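Local coordinates for beta sliding clamp (Pseudomonas aeruginosa, PDB 6AMS), which forms a ring-shaped head-to-tail homodimer around DNA and probably tethers DNA polymerases and other proteins to it for processive synthesis, at residues 142-147 with 176-181; 195-200 with 236-241. All coordinates share one frame; numbering follows the deposited sequence.

Contact 1: 142-147 with 176-181; sequences TSFAMA and RLAMCS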
ATOM      1  N   THR A 142     -10.675 -21.495   3.138  1.00 23.28           N
ATOM      2  CA  THR A 142      -9.600 -22.203   3.760  1.00 22.05           C
ATOM      3  C   THR A 142      -8.162 -21.748   3.622  1.00 22.27           C
ATOM      4  O   THR A 142      -7.374 -22.175   4.371  1.00 23.33           O
ATOM      5  CB  THR A 142      -9.588 -23.669   3.325  1.00 22.42           C
ATOM      6  OG1 THR A 142      -9.306 -23.748   1.958  1.00 20.98           O
ATOM      7  CG2 THR A 142     -10.889 -24.337   3.592  1.00 23.94           C
ATOM      8  N   SER A 143      -7.851 -20.845   2.713  1.00 21.50           N
ATOM      9  CA  SER A 143      -6.485 -20.458   2.372  1.00 22.14           C
ATOM     10  C   SER A 143      -5.550 -19.887   3.469  1.00 22.88           C
ATOM     11  O   SER A 143      -4.389 -20.119   3.433  1.00 23.37           O
ATOM     12  CB  SER A 143      -6.452 -19.642   1.080  1.00 21.72           C
ATOM     13  OG  SER A 143      -7.097 -18.440   1.233  1.00 21.61           O
ATOM     14  N   PHE A 144      -6.129 -19.186   4.439  1.00 25.25           N
ATOM     15  CA  PHE A 144      -5.381 -18.599   5.542  1.00 26.23           C
ATOM     16  C   PHE A 144      -4.714 -19.660   6.417  1.00 26.58           C
ATOM     17  O   PHE A 144      -3.702 -19.405   7.053  1.00 28.87           O
ATOM     18  CB  PHE A 144      -6.299 -17.710   6.398  1.00 27.16           C
ATOM     19  CG  PHE A 144      -7.391 -18.462   7.111  1.00 26.36           C
ATOM     20  CD1 PHE A 144      -8.624 -18.648   6.519  1.00 25.36           C
ATOM     21  CD2 PHE A 144      -7.167 -19.008   8.362  1.00 26.31           C
ATOM     22  CE1 PHE A 144      -9.620 -19.351   7.168  1.00 25.91           C
ATOM     23  CE2 PHE A 144      -8.154 -19.714   9.014  1.00 24.94           C
ATOM     24  CZ  PHE A 144      -9.384 -19.881   8.418  1.00 25.56           C
ATOM     25  N   ALA A 145      -5.302 -20.846   6.447  1.00 26.18           N
ATOM     26  CA  ALA A 145      -4.805 -21.953   7.244  1.00 28.64           C
ATOM     27  C   ALA A 145      -3.464 -22.498   6.774  1.00 28.38           C
ATOM     28  O   ALA A 145      -2.711 -23.059   7.557  1.00 28.96           O
ATOM     29  CB  ALA A 145      -5.848 -23.046   7.349  1.00 30.27           C
ATOM     30  N   MET A 146      -3.198 -22.376   5.477  1.00 28.64           N
ATOM     31  CA  MET A 146      -1.952 -22.847   4.883  1.00 30.52           C
ATOM     32  C   MET A 146      -0.690 -22.388   5.608  1.00 31.35           C
ATOM     33  O   MET A 146      -0.588 -21.255   6.062  1.00 28.53           O
ATOM     34  CB  MET A 146      -1.859 -22.417   3.422  1.00 30.38           C
ATOM     35  CG  MET A 146      -2.946 -22.972   2.526  1.00 31.41           C
ATOM     36  SD  MET A 146      -2.616 -22.664   0.788  1.00 29.11           S
ATOM     37  CE  MET A 146      -2.744 -20.891   0.700  1.00 28.32           C
ATOM     38  N   ALA A 147       0.288 -23.280   5.679  1.00 37.17           N
ATOM     39  CA  ALA A 147       1.560 -22.969   6.308  1.00 41.44           C
ATOM     40  C   ALA A 147       2.431 -22.231   5.310  1.00 47.32           C
ATOM     41  O   ALA A 147       2.321 -22.446   4.109  1.00 50.82           O
ATOM     42  CB  ALA A 147       2.252 -24.240   6.757  1.00 40.56           C
ATOM     43  N   ARG A 176      -3.330 -25.106  13.169  1.00 36.29           N
ATOM     44  CA  ARG A 176      -4.718 -24.792  12.883  1.00 34.58           C
ATOM     45  C   ARG A 176      -5.154 -25.453  11.591  1.00 32.56           C
ATOM     46  O   ARG A 176      -4.327 -25.745  10.736  1.00 32.56           O
ATOM     47  CB  ARG A 176      -4.881 -23.292  12.735  1.00 36.67           C
ATOM     48  CG  ARG A 176      -4.134 -22.769  11.526  1.00 40.63           C
ATOM     49  CD  ARG A 176      -4.216 -21.272  11.414  1.00 37.88           C
ATOM     50  NE  ARG A 176      -3.096 -20.752  10.658  1.00 40.57           N
ATOM     51  CZ  ARG A 176      -2.983 -19.489  10.288  1.00 39.39           C
ATOM     52  NH1 ARG A 176      -3.933 -18.632  10.600  1.00 43.01           N
ATOM     53  NH2 ARG A 176      -1.926 -19.093   9.602  1.00 40.05           N
ATOM     54  N   LEU A 177      -6.450 -25.690  11.445  1.00 26.93           N
ATOM     55  CA  LEU A 177      -6.952 -26.304  10.228  1.00 26.96           C
ATOM     56  C   LEU A 177      -8.220 -25.647   9.693  1.00 27.77           C
ATOM     57  O   LEU A 177      -9.071 -25.202  10.447  1.00 24.98           O
ATOM     58  CB  LEU A 177      -7.170 -27.805  10.438  1.00 27.33           C
ATOM     59  CG  LEU A 177      -7.561 -28.677   9.245  1.00 27.34           C
ATOM     60  CD1 LEU A 177      -7.065 -30.089   9.470  1.00 27.03           C
ATOM     61  CD2 LEU A 177      -9.067 -28.687   9.041  1.00 28.75           C
ATOM     62  N   ALA A 178      -8.330 -25.601   8.374  1.00 28.54           N
ATOM     63  CA  ALA A 178      -9.497 -25.051   7.716  1.00 26.90           C
ATOM     64  C   ALA A 178      -9.952 -25.999   6.615  1.00 28.24           C
ATOM     65  O   ALA A 178      -9.189 -26.316   5.710  1.00 28.94           O
ATOM     66  CB  ALA A 178      -9.189 -23.682   7.141  1.00 24.63           C
ATOM     67  N   MET A 179     -11.186 -26.475   6.708  1.00 28.47           N
ATOM     68  CA  MET A 179     -11.724 -27.337   5.683  1.00 30.99           C
ATOM     69  C   MET A 179     -13.133 -26.925   5.198  1.00 31.15           C
ATOM     70  O   MET A 179     -13.923 -26.474   5.953  1.00 31.60           O
ATOM     71  CB  MET A 179     -11.714 -28.795   6.114  1.00 34.55           C
ATOM     72  CG  MET A 179     -12.539 -29.076   7.359  1.00 37.97           C
ATOM     73  SD  MET A 179     -12.782 -30.758   7.862  1.00 40.21           S
ATOM     74  CE  MET A 179     -13.012 -31.533   6.305  1.00 38.73           C
ATOM     75  N   CYS A 180     -13.412 -27.090   3.917  1.00 30.59           N
ATOM     76  CA  CYS A 180     -14.693 -26.771   3.341  1.00 29.46           C
ATOM     77  C   CYS A 180     -15.096 -27.844   2.325  1.00 29.37           C
ATOM     78  O   CYS A 180     -14.303 -28.281   1.578  1.00 26.30           O
ATOM     79  CB  CYS A 180     -14.654 -25.382   2.770  1.00 31.76           C
ATOM     80  SG  CYS A 180     -16.178 -24.721   2.201  1.00 32.16           S
ATOM     81  N   SER A 181     -16.359 -28.226   2.295  1.00 33.50           N
ATOM     82  CA  SER A 181     -16.846 -29.345   1.499  1.00 36.16           C
ATOM     83  C   SER A 181     -18.042 -28.914   0.697  1.00 40.92           C
ATOM     84  O   SER A 181     -18.974 -28.286   1.259  1.00 48.96           O
ATOM     85  CB  SER A 181     -17.275 -30.473   2.433  1.00 35.73           C
ATOM     86  OG  SER A 181     -16.145 -31.064   3.053  1.00 35.22           O
TER
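Thr142 and Ala178 bring the two backbones closest, CA to CA 4.9 Å, where the short 3-10 turn 143-145 following helix 132-142 rests on strand 176-183. Ala178 is the floor of the contact: its CB meets Ala145 CB at 3.4 Å, a tight methyl-to-methyl approach, and lies 4.0 Å from Phe144 CZ. Beside it, Thr142 CG2 touches Ala178 O at 3.4 Å and reaches on along the strand to Cys180 CB. With OG1 between the backbone N and the carbonyl carbon (chi1 66°), hydrogen-bonded to Leu138 O, this methyl is left anti to the carbonyl carbon and faces the strand. The strand belongs to the antiparallel sheet that runs on from the central domain into the C-terminal one, with strand 358-362 as its neighbour; in relatives the groove for partner-protein peptides lies at this junction, as it probably does here. At the start of the strand, the extended side chain of Arg176 passes alongside the turn. Phe144 O sits over one face of the guanidinium, 3.1 Å from Arg176 NH2, but the angle is too poor for a hydrogen bond. Arg176 NH1 comes to the ring edge of Phe144, in its plane and 4.0 Å from Phe144 CD2, with the ring and guanidinium planes 67° apart. Salt bridges from NE to Asp173 and from NH1 to Asp327 of helix 322-329 meet the Arg176 charge.

Contact 2: 195-200 with 236-241; sequences IVPRKG and KLVDGK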
ATOM      1  N   ILE A 195      -2.256 -31.741  -3.824  1.00 28.01           N
ATOM      2  CA  ILE A 195      -1.774 -30.673  -2.980  1.00 26.36           C
ATOM      3  C   ILE A 195      -1.250 -29.591  -3.915  1.00 25.78           C
ATOM      4  O   ILE A 195      -0.239 -29.799  -4.587  1.00 23.81           O
ATOM      5  CB  ILE A 195      -0.644 -31.162  -2.051  1.00 27.01           C
ATOM      6  CG1 ILE A 195      -1.121 -32.373  -1.248  1.00 27.52           C
ATOM      7  CG2 ILE A 195      -0.228 -30.015  -1.129  1.00 25.12           C
ATOM      8  CD1 ILE A 195      -0.004 -33.181  -0.630  1.00 28.98           C
ATOM      9  N   VAL A 196      -1.986 -28.498  -4.002  1.00 24.93           N
ATOM     10  CA  VAL A 196      -1.614 -27.403  -4.857  1.00 27.04           C
ATOM     11  C   VAL A 196      -0.800 -26.437  -4.035  1.00 28.92           C
ATOM     12  O   VAL A 196      -1.254 -25.984  -2.996  1.00 28.19           O
ATOM     13  CB  VAL A 196      -2.859 -26.662  -5.371  1.00 25.63           C
ATOM     14  CG1 VAL A 196      -2.460 -25.528  -6.299  1.00 25.87           C
ATOM     15  CG2 VAL A 196      -3.804 -27.625  -6.062  1.00 24.60           C
ATOM     16  N   PRO A 197       0.443 -26.157  -4.431  1.00 31.93           N
ATOM     17  CA  PRO A 197       1.270 -25.205  -3.698  1.00 31.56           C
ATOM     18  C   PRO A 197       0.610 -23.860  -3.449  1.00 28.98           C
ATOM     19  O   PRO A 197      -0.101 -23.310  -4.280  1.00 31.86           O
ATOM     20  CB  PRO A 197       2.487 -25.041  -4.606  1.00 34.14           C
ATOM     21  CG  PRO A 197       2.498 -26.254  -5.477  1.00 35.12           C
ATOM     22  CD  PRO A 197       1.293 -27.091  -5.160  1.00 34.06           C
ATOM     23  N   ARG A 198       0.893 -23.342  -2.269  1.00 28.98           N
ATOM     24  CA  ARG A 198       0.377 -22.079  -1.781  1.00 31.11           C
ATOM     25  C   ARG A 198       0.266 -20.927  -2.786  1.00 31.60           C
ATOM     26  O   ARG A 198      -0.790 -20.321  -2.908  1.00 30.16           O
ATOM     27  CB  ARG A 198       1.233 -21.636  -0.599  1.00 32.14           C
ATOM     28  CG  ARG A 198       1.101 -20.169  -0.291  1.00 32.71           C
ATOM     29  CD  ARG A 198       2.093 -19.707   0.750  1.00 33.74           C
ATOM     30  NE  ARG A 198       1.583 -18.483   1.338  1.00 35.01           N
ATOM     31  CZ  ARG A 198       0.796 -18.457   2.398  1.00 33.30           C
ATOM     32  NH1 ARG A 198       0.465 -19.589   3.001  1.00 32.76           N
ATOM     33  NH2 ARG A 198       0.355 -17.300   2.865  1.00 32.42           N
ATOM     34  N   LYS A 199       1.347 -20.627  -3.499  1.00 34.22           N
ATOM     35  CA  LYS A 199       1.334 -19.513  -4.434  1.00 35.73           C
ATOM     36  C   LYS A 199       0.335 -19.745  -5.569  1.00 31.65           C
ATOM     37  O   LYS A 199      -0.400 -18.846  -5.956  1.00 26.70           O
ATOM     38  CB  LYS A 199       2.736 -19.253  -4.980  1.00 41.63           C
ATOM     39  CG  LYS A 199       2.919 -17.866  -5.563  1.00 49.11           C
ATOM     40  CD  LYS A 199       4.387 -17.549  -5.784  1.00 53.46           C
ATOM     41  CE  LYS A 199       4.564 -16.190  -6.441  1.00 57.74           C
ATOM     42  NZ  LYS A 199       5.997 -15.895  -6.720  1.00 65.71           N
ATOM     43  N   GLY A 200       0.310 -20.964  -6.090  1.00 31.41           N
ATOM     44  CA  GLY A 200      -0.597 -21.305  -7.166  1.00 29.59           C
ATOM     45  C   GLY A 200      -2.069 -21.247  -6.819  1.00 28.93           C
ATOM     46  O   GLY A 200      -2.862 -20.725  -7.586  1.00 30.41           O
ATOM     47  N   LYS A 236       2.153 -27.040 -10.826  1.00 29.76           N
ATOM     48  CA  LYS A 236       2.788 -28.251 -10.345  1.00 31.56           C
ATOM     49  C   LYS A 236       2.186 -28.517  -8.955  1.00 31.00           C
ATOM     50  O   LYS A 236       1.738 -27.643  -8.279  1.00 28.01           O
ATOM     51  CB  LYS A 236       4.288 -28.082 -10.169  1.00 34.16           C
ATOM     52  CG  LYS A 236       5.122 -28.383 -11.381  1.00 38.94           C
ATOM     53  CD  LYS A 236       6.570 -28.135 -11.066  1.00 43.59           C
ATOM     54  CE  LYS A 236       7.495 -28.945 -11.958  1.00 48.43           C
ATOM     55  NZ  LYS A 236       8.817 -29.248 -11.338  1.00 50.50           N
ATOM     56  N   LEU A 237       2.201 -29.754  -8.541  1.00 31.08           N
ATOM     57  CA  LEU A 237       1.663 -30.198  -7.276  1.00 31.50           C
ATOM     58  C   LEU A 237       2.799 -30.510  -6.336  1.00 33.40           C
ATOM     59  O   LEU A 237       3.937 -30.732  -6.768  1.00 34.95           O
ATOM     60  CB  LEU A 237       0.849 -31.470  -7.469  1.00 28.07           C
ATOM     61  CG  LEU A 237      -0.319 -31.401  -8.430  1.00 25.96           C
ATOM     62  CD1 LEU A 237      -0.965 -32.756  -8.489  1.00 26.38           C
ATOM     63  CD2 LEU A 237      -1.314 -30.366  -7.993  1.00 26.53           C
ATOM     64  N   VAL A 238       2.448 -30.535  -5.058  1.00 35.22           N
ATOM     65  CA  VAL A 238       3.366 -30.849  -3.992  1.00 36.64           C
ATOM     66  C   VAL A 238       3.448 -32.361  -3.924  1.00 38.17           C
ATOM     67  O   VAL A 238       2.446 -33.060  -3.804  1.00 31.50           O
ATOM     68  CB  VAL A 238       2.888 -30.282  -2.645  1.00 39.01           C
ATOM     69  CG1 VAL A 238       3.881 -30.615  -1.543  1.00 38.03           C
ATOM     70  CG2 VAL A 238       2.684 -28.781  -2.749  1.00 38.46           C
ATOM     71  N   ASP A 239       4.672 -32.842  -4.036  1.00 43.66           N
ATOM     72  CA  ASP A 239       5.003 -34.232  -4.018  1.00 45.58           C
ATOM     73  C   ASP A 239       5.086 -34.589  -2.584  1.00 45.60           C
ATOM     74  O   ASP A 239       5.796 -33.986  -1.848  1.00 51.20           O
ATOM     75  CB  ASP A 239       6.367 -34.378  -4.620  1.00 47.96           C
ATOM     76  CG  ASP A 239       6.459 -35.489  -5.575  1.00 50.36           C
ATOM     77  OD1 ASP A 239       5.597 -36.356  -5.581  1.00 53.00           O
ATOM     78  OD2 ASP A 239       7.436 -35.506  -6.315  1.00 56.37           O
ATOM     79  N   GLY A 240       4.394 -35.617  -2.194  1.00 47.88           N
ATOM     80  CA  GLY A 240       4.351 -35.990  -0.821  1.00 48.54           C
ATOM     81  C   GLY A 240       2.932 -36.300  -0.441  1.00 55.53           C
ATOM     82  O   GLY A 240       2.012 -36.078  -1.192  1.00 60.82           O
ATOM     83  N   LYS A 241       2.735 -36.804   0.758  1.00 57.51           N
ATOM     84  CA  LYS A 241       1.419 -37.165   1.163  1.00 59.20           C
ATOM     85  C   LYS A 241       0.900 -36.269   2.241  1.00 57.10           C
ATOM     86  O   LYS A 241       1.553 -36.050   3.227  1.00 51.47           O
ATOM     87  CB  LYS A 241       1.365 -38.623   1.577  1.00 63.95           C
ATOM     88  CG  LYS A 241       0.104 -39.351   1.108  1.00 65.43           C
ATOM     89  CD  LYS A 241       0.033 -40.802   1.549  1.00 64.01           C
ATOM     90  CE  LYS A 241      -0.149 -40.896   3.052  1.00 63.61           C
ATOM     91  NZ  LYS A 241      -0.075 -42.276   3.591  1.00 62.37           N
TER
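Ile195 and Val238 are joined where strand 192-197, the edge strand within this chain of the eight-stranded sheet shared by the central and C-terminal domains, turns into helix 198-207 with Pro197 as its N-cap residue. Segment 236-241 leaves strand 231-236 of a second such sheet, shared with the N-terminal domain, so the contact fastens one sheet to the other within the central domain. Val238 N donates to Ile195 O over 2.8 Å, almost straight at 172°. Val196, next along, is bonded through its backbone to Met158 within the sheet.

The side chain of Ile195 follows the loop. Ile195 CB lies 3.7 Å from Val238 CB. From there Ile195 CG2, anti to the backbone N, presses against Val238 CB at 3.5 Å and also touches CG2 of that valine. The other branch leads to Ile195 CD1, which ends 3.6 Å from Gly240 O, two residues further on. Leu237 comes at the same strand carbonyl with carbon atoms, its CD2 lying 3.6 Å from Ile195 O.

The proline ring is wedged between the valine and the loop backbone: Pro197 CD is 3.3 Å from Val238 CG2 and 3.2 Å from Lys236 O.

In the fold
Both contacts reach the same eight-stranded sheet, yet on different strands: contact 1 on 176-183, next to the C-terminal domain's strands, and contact 2 on the edge strand 192-197, with strands 166-172 and 157-163 between them. Their centres are about 14 Å apart. Contact 1 thus lies on the side of the central domain nearer the C-terminal domain, where relatives, and probably this protein, bind partner peptides; contact 2, which ties in a loop from the other sheet, lies toward the N-terminal domain. Arg198 bridges the two by packing alone: its NH1 lies 3.6 Å from both Met146 O and Ala147 O, while the Met146 side chain rests against helix 198-207 at Ile201 and Leu202.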